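Hypothetical methylmalonyl-CoA decarboxylase alpha subunit (PDB 1X0U) is of unknown function but belongs to the carboxyl transferase family, whose members are built on a crotonase-like fold. Local coordinates at residues Y289-I294 and I364-T369; T403-K408 and G412-M417. All coordinates share one frame; numbering follows the deposited sequence.

Contact 1 (Y289-I294 and I364-T369)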
loop_
_atom_site.group_PDB
_atom_site.type_symbol
_atom_site.label_atom_id
_atom_site.label_comp_id
_atom_site.label_asym_id
_atom_site.label_seq_id
_atom_site.Cartn_x
_atom_site.Cartn_y
_atom_site.Cartn_z
ATOM N N TYR A 289 -23.141 -43.387 -14.250
ATOM C CA TYR A 289 -24.433 -42.922 -13.758
ATOM C C TYR A 289 -24.513 -41.467 -14.157
ATOM O O TYR A 289 -23.601 -40.962 -14.800
ATOM C CB TYR A 289 -24.535 -43.046 -12.232
ATOM C CG TYR A 289 -23.417 -42.346 -11.506
ATOM C CD1 TYR A 289 -22.213 -43.000 -11.249
ATOM C CD2 TYR A 289 -23.543 -41.010 -11.109
ATOM C CE1 TYR A 289 -21.158 -42.349 -10.616
ATOM C CE2 TYR A 289 -22.492 -40.347 -10.477
ATOM C CZ TYR A 289 -21.302 -41.020 -10.236
ATOM O OH TYR A 289 -20.243 -40.362 -9.636
ATOM N N ASN A 290 -25.581 -40.787 -13.758
ATOM C CA ASN A 290 -25.758 -39.390 -14.121
ATOM C C ASN A 290 -25.281 -38.409 -13.049
ATOM O O ASN A 290 -26.013 -38.123 -12.098
ATOM C CB ASN A 290 -27.234 -39.127 -14.438
ATOM C CG ASN A 290 -27.459 -37.771 -15.055
ATOM O OD1 ASN A 290 -26.511 -37.098 -15.461
ATOM N ND2 ASN A 290 -28.715 -37.363 -15.144
ATOM N N MET A 291 -24.063 -37.892 -13.210
ATOM C CA MET A 291 -23.497 -36.935 -12.252
ATOM C C MET A 291 -24.323 -35.651 -12.206
ATOM O O MET A 291 -24.412 -34.986 -11.164
ATOM C CB MET A 291 -22.039 -36.608 -12.618
ATOM C CG MET A 291 -21.367 -35.533 -11.739
ATOM S SD MET A 291 -21.180 -35.957 -9.973
ATOM C CE MET A 291 -22.233 -34.753 -9.229
ATOM N N ARG A 292 -24.941 -35.307 -13.330
ATOM C CA ARG A 292 -25.753 -34.099 -13.389
ATOM C C ARG A 292 -26.953 -34.221 -12.464
ATOM O O ARG A 292 -27.484 -33.222 -11.990
ATOM C CB ARG A 292 -26.256 -33.840 -14.813
ATOM C CG ARG A 292 -25.178 -33.515 -15.820
ATOM C CD ARG A 292 -25.786 -32.909 -17.089
ATOM N NE ARG A 292 -24.746 -32.482 -18.019
ATOM C CZ ARG A 292 -24.006 -33.318 -18.735
ATOM N NH1 ARG A 292 -24.202 -34.626 -18.634
ATOM N NH2 ARG A 292 -23.055 -32.848 -19.532
ATOM N N GLU A 293 -27.390 -35.448 -12.213
ATOM C CA GLU A 293 -28.543 -35.651 -11.355
ATOM C C GLU A 293 -28.178 -35.315 -9.930
ATOM O O GLU A 293 -29.007 -34.832 -9.161
ATOM C CB GLU A 293 -29.053 -37.094 -11.453
ATOM C CG GLU A 293 -30.290 -37.335 -10.615
ATOM C CD GLU A 293 -31.405 -36.366 -10.949
ATOM O OE1 GLU A 293 -32.148 -35.978 -10.022
ATOM O OE2 GLU A 293 -31.548 -35.994 -12.137
ATOM N N ILE A 294 -26.924 -35.555 -9.577
ATOM C CA ILE A 294 -26.459 -35.239 -8.241
ATOM C C ILE A 294 -26.390 -33.723 -8.078
ATOM O O ILE A 294 -26.772 -33.193 -7.031
ATOM C CB ILE A 294 -25.077 -35.864 -7.965
ATOM C CG1 ILE A 294 -25.178 -37.393 -8.044
ATOM C CG2 ILE A 294 -24.580 -35.430 -6.599
ATOM C CD1 ILE A 294 -23.869 -38.126 -7.763
ATOM N N ILE A 364 -17.170 -25.589 -5.956
ATOM C CA ILE A 364 -17.487 -26.890 -5.396
ATOM C C ILE A 364 -17.026 -28.005 -6.321
ATOM O O ILE A 364 -17.380 -28.026 -7.503
ATOM C CB ILE A 364 -19.004 -27.066 -5.177
ATOM C CG1 ILE A 364 -19.509 -26.046 -4.156
ATOM C CG2 ILE A 364 -19.295 -28.478 -4.685
ATOM C CD1 ILE A 364 -18.824 -26.162 -2.805
ATOM N N SER A 365 -16.235 -28.930 -5.783
ATOM C CA SER A 365 -15.782 -30.080 -6.556
ATOM C C SER A 365 -16.567 -31.330 -6.129
ATOM O O SER A 365 -16.760 -31.584 -4.938
ATOM C CB SER A 365 -14.289 -30.345 -6.339
ATOM O OG SER A 365 -13.496 -29.269 -6.795
ATOM N N LEU A 366 -17.025 -32.092 -7.116
ATOM C CA LEU A 366 -17.750 -33.336 -6.888
ATOM C C LEU A 366 -16.870 -34.310 -7.643
ATOM O O LEU A 366 -16.744 -34.231 -8.865
ATOM C CB LEU A 366 -19.160 -33.254 -7.487
ATOM C CG LEU A 366 -19.985 -32.119 -6.866
ATOM C CD1 LEU A 366 -21.233 -31.840 -7.683
ATOM C CD2 LEU A 366 -20.336 -32.479 -5.449
ATOM N N VAL A 367 -16.258 -35.233 -6.910
ATOM C CA VAL A 367 -15.304 -36.155 -7.502
ATOM C C VAL A 367 -15.677 -37.604 -7.756
ATOM O O VAL A 367 -16.318 -38.259 -6.930
ATOM C CB VAL A 367 -13.999 -36.158 -6.659
ATOM C CG1 VAL A 367 -12.918 -36.994 -7.353
ATOM C CG2 VAL A 367 -13.531 -34.722 -6.432
ATOM N N ASP A 368 -15.223 -38.091 -8.910
ATOM C CA ASP A 368 -15.399 -39.473 -9.336
ATOM C C ASP A 368 -14.602 -39.633 -10.614
ATOM O O ASP A 368 -15.146 -39.695 -11.706
ATOM C CB ASP A 368 -16.874 -39.822 -9.582
ATOM C CG ASP A 368 -17.079 -41.310 -9.822
ATOM O OD1 ASP A 368 -16.119 -42.086 -9.604
ATOM O OD2 ASP A 368 -18.200 -41.704 -10.224
ATOM N N THR A 369 -13.289 -39.677 -10.461
ATOM C CA THR A 369 -12.392 -39.805 -11.592
ATOM C C THR A 369 -11.306 -40.830 -11.278
ATOM O O THR A 369 -10.697 -40.795 -10.207
ATOM C CB THR A 369 -11.760 -38.429 -11.939
ATOM O OG1 THR A 369 -10.796 -38.592 -12.985
ATOM C CG2 THR A 369 -11.093 -37.810 -10.707
#
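The phenol of Tyr-289 and the carboxylate of Asp-368 meet edge on: OD2 of Asp-368 lies off the ring's rim, near its plane, and the two flat groups are only 11° from coplanar. Within this contact neither face of the ring is used; packing on the aromatic side chain comes instead from Ile-280, Pro-282, Pro-334, Val-406 and Arg-407. The polar link is one short hydrogen bond, with Tyr-289 OH donating to Asp-368 OD2 at 2.5 Å. It reaches the anti side of that oxygen, 24° out of the carboxylate plane. The same oxygen also closes to 3.1 Å from Tyr-289 CE1, so it sits beside the ring edge as well as at the hydroxyl. Arg-407 NE forms a salt bridge with OD2, giving this buried oxygen two polar partners and probably stabilising its negative charge. The apolar half of the contact pairs Met-291 with Leu-366, whose side chains cross at about a right angle. Met-291 sets CG anti to its own N (chi1 176°), then bends at chi2 and chi3, bringing methyl CE to 3.4 Å from Leu-366 CD1, tighter than usual for two carbons, and to 3.8 Å from Leu-366 CB. Ala-331 on the adjoining strand touches both side chains. Asn-290 N-caps the helix through a weak bond from Arg-292 N to its OD1 (3.2 Å). Leu-366 packs on Met-291 in the first turn of helix 291-298, while Asp-368 takes the Tyr-289 hydroxyl from the preceding loop: a helix lying against one side of a mixed beta-sheet, as expected of a layered crotonase-like domain.

Contact 2 (T403-K408 and G412-M417); sequences TVIVRK and GAHIAM
Thr-403 and Met-417 each lose 27 Å² to the other segment, and what brings them together is a side chain against a backbone. Thr-403 OG1 lies 3.6 Å from Met-417 O, too far to count as a hydrogen bond; the hydroxyl bonds to the next carbonyl, that of Ser-418. With chi1 at -66°, OG1 stands beside the backbone N and anti to the carbonyl carbon. Met-417 points its first side-chain bond toward the strand, yet its nearest approach is Met-417 CB to Thr-403 CG2, 5.4 Å, and the side chain packs on Val-330, Asn-332, Val-367 and Met-390. Ile-405, with 25 Å² covered, adds the apolar part: its extended chain (chi2 179°) carries CD1 to the edge of the His-414 ring, close to the ring plane. Ala-416 N bonds to Gly-412 O at 2.7 Å, whereas Met-417 N reaches back only three residues, to His-414 O. Helix 411-416 packs against strand 401-406 through His-414, and Met-417 follows it. Helix 383-396 packs on Ile-415, Ala-416 and the following Met-417, and Leu-147 and Tyr-150 of a second subunit touch His-414 and Ile-415, respectively.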
loop_
_atom_site.group_PDB
_atom_site.type_symbol
_atom_site.label_atom_id
_atom_site.label_comp_id
_atom_site.label_asym_id
_atom_site.label_seq_id
_atom_site.Cartn_x
_atom_site.Cartn_y
_atom_site.Cartn_z
ATOM N N THR A 403 -14.464 -29.676 -1.462
ATOM C CA THR A 403 -14.502 -30.867 -2.284
ATOM C C THR A 403 -15.385 -31.936 -1.646
ATOM O O THR A 403 -15.317 -32.184 -0.436
ATOM C CB THR A 403 -13.087 -31.448 -2.507
ATOM O OG1 THR A 403 -12.313 -30.523 -3.281
ATOM C CG2 THR A 403 -13.146 -32.764 -3.255
ATOM N N VAL A 404 -16.237 -32.539 -2.470
ATOM C CA VAL A 404 -17.107 -33.609 -2.028
ATOM C C VAL A 404 -16.826 -34.781 -2.956
ATOM O O VAL A 404 -17.198 -34.766 -4.134
ATOM C CB VAL A 404 -18.600 -33.253 -2.123
ATOM C CG1 VAL A 404 -19.439 -34.468 -1.731
ATOM C CG2 VAL A 404 -18.931 -32.092 -1.212
ATOM N N ILE A 405 -16.159 -35.791 -2.417
ATOM C CA ILE A 405 -15.820 -36.979 -3.180
ATOM C C ILE A 405 -17.009 -37.935 -3.168
ATOM O O ILE A 405 -17.379 -38.479 -2.126
ATOM C CB ILE A 405 -14.563 -37.642 -2.579
ATOM C CG1 ILE A 405 -13.394 -36.644 -2.655
ATOM C CG2 ILE A 405 -14.255 -38.943 -3.305
ATOM C CD1 ILE A 405 -12.075 -37.137 -2.085
ATOM N N VAL A 406 -17.617 -38.108 -4.336
ATOM C CA VAL A 406 -18.775 -38.970 -4.503
ATOM C C VAL A 406 -18.364 -40.439 -4.605
ATOM O O VAL A 406 -18.904 -41.295 -3.903
ATOM C CB VAL A 406 -19.567 -38.537 -5.756
ATOM C CG1 VAL A 406 -20.592 -39.583 -6.153
ATOM C CG2 VAL A 406 -20.263 -37.221 -5.466
ATOM N N ARG A 407 -17.394 -40.726 -5.461
ATOM C CA ARG A 407 -16.938 -42.096 -5.629
ATOM C C ARG A 407 -15.426 -42.168 -5.812
ATOM O O ARG A 407 -14.672 -41.832 -4.902
ATOM C CB ARG A 407 -17.651 -42.759 -6.816
ATOM C CG ARG A 407 -17.540 -44.292 -6.828
ATOM C CD ARG A 407 -18.457 -44.925 -7.883
ATOM N NE ARG A 407 -18.139 -44.496 -9.242
ATOM C CZ ARG A 407 -18.672 -45.034 -10.334
ATOM N NH1 ARG A 407 -18.331 -44.588 -11.538
ATOM N NH2 ARG A 407 -19.551 -46.019 -10.221
ATOM N N LYS A 408 -14.980 -42.592 -6.987
ATOM C CA LYS A 408 -13.552 -42.717 -7.238
ATOM C C LYS A 408 -12.805 -41.394 -7.186
ATOM O O LYS A 408 -13.355 -40.342 -7.498
ATOM C CB LYS A 408 -13.317 -43.372 -8.599
ATOM C CG LYS A 408 -13.871 -44.795 -8.711
ATOM C CD LYS A 408 -13.349 -45.493 -9.953
ATOM C CE LYS A 408 -13.659 -44.705 -11.225
ATOM N NZ LYS A 408 -15.109 -44.372 -11.282
ATOM N N GLY A 412 -3.199 -38.676 -9.801
ATOM C CA GLY A 412 -3.085 -37.254 -10.067
ATOM C C GLY A 412 -4.429 -36.579 -10.196
ATOM O O GLY A 412 -4.600 -35.442 -9.757
ATOM N N ALA A 413 -5.392 -37.277 -10.792
ATOM C CA ALA A 413 -6.723 -36.724 -10.987
ATOM C C ALA A 413 -7.372 -36.442 -9.636
ATOM O O ALA A 413 -8.222 -35.561 -9.510
ATOM C CB ALA A 413 -7.573 -37.679 -11.818
ATOM N N HIS A 414 -6.958 -37.189 -8.620
ATOM C CA HIS A 414 -7.479 -36.991 -7.269
ATOM C C HIS A 414 -7.001 -35.621 -6.808
ATOM O O HIS A 414 -7.769 -34.803 -6.292
ATOM C CB HIS A 414 -6.927 -38.072 -6.326
ATOM C CG HIS A 414 -7.133 -37.774 -4.870
ATOM N ND1 HIS A 414 -6.086 -37.547 -4.001
ATOM C CD2 HIS A 414 -8.263 -37.692 -4.126
ATOM C CE1 HIS A 414 -6.561 -37.343 -2.784
ATOM N NE2 HIS A 414 -7.879 -37.425 -2.833
ATOM N N ILE A 415 -5.710 -35.391 -7.008
ATOM C CA ILE A 415 -5.063 -34.143 -6.636
ATOM C C ILE A 415 -5.624 -32.992 -7.450
ATOM O O ILE A 415 -5.876 -31.914 -6.922
ATOM C CB ILE A 415 -3.532 -34.229 -6.887
ATOM C CG1 ILE A 415 -2.972 -35.457 -6.175
ATOM C CG2 ILE A 415 -2.832 -32.953 -6.386
ATOM C CD1 ILE A 415 -1.554 -35.784 -6.553
ATOM N N ALA A 416 -5.839 -33.238 -8.740
ATOM C CA ALA A 416 -6.345 -32.207 -9.640
ATOM C C ALA A 416 -7.782 -31.779 -9.370
ATOM O O ALA A 416 -8.249 -30.785 -9.928
ATOM C CB ALA A 416 -6.199 -32.668 -11.099
ATOM N N MET A 417 -8.496 -32.509 -8.524
ATOM C CA MET A 417 -9.870 -32.112 -8.250
ATOM C C MET A 417 -9.949 -31.217 -7.021
ATOM O O MET A 417 -11.032 -30.770 -6.647
ATOM C CB MET A 417 -10.775 -33.341 -8.089
ATOM C CG MET A 417 -11.083 -34.069 -9.405
ATOM S SD MET A 417 -11.753 -32.956 -10.663
ATOM C CE MET A 417 -13.425 -32.675 -10.029
#

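Contacts 1 and 2 have centres about 10 Å apart and share one sheet, in which strands 363-369 and 401-406 are parallel neighbours. The backbone joins them where Ser-365 O lies 2.7 Å from Val-404 N, a probable hydrogen bond. Ser-365 OG probably bonds to Met-417 O at 2.9 Å, tying the helix end of contact 2 to the strand of contact 1. The alternation along 364-369 serves both: Leu-366 and Asp-368 look to segment 289-294, while Val-367 turns the other way and brings CG2 to 3.5 Å from Met-417 CB. Beyond the chain's corner at Arg-407, Lys-408 NZ completes the link with a salt bridge of 3.0 Å to Asp-368 OD1.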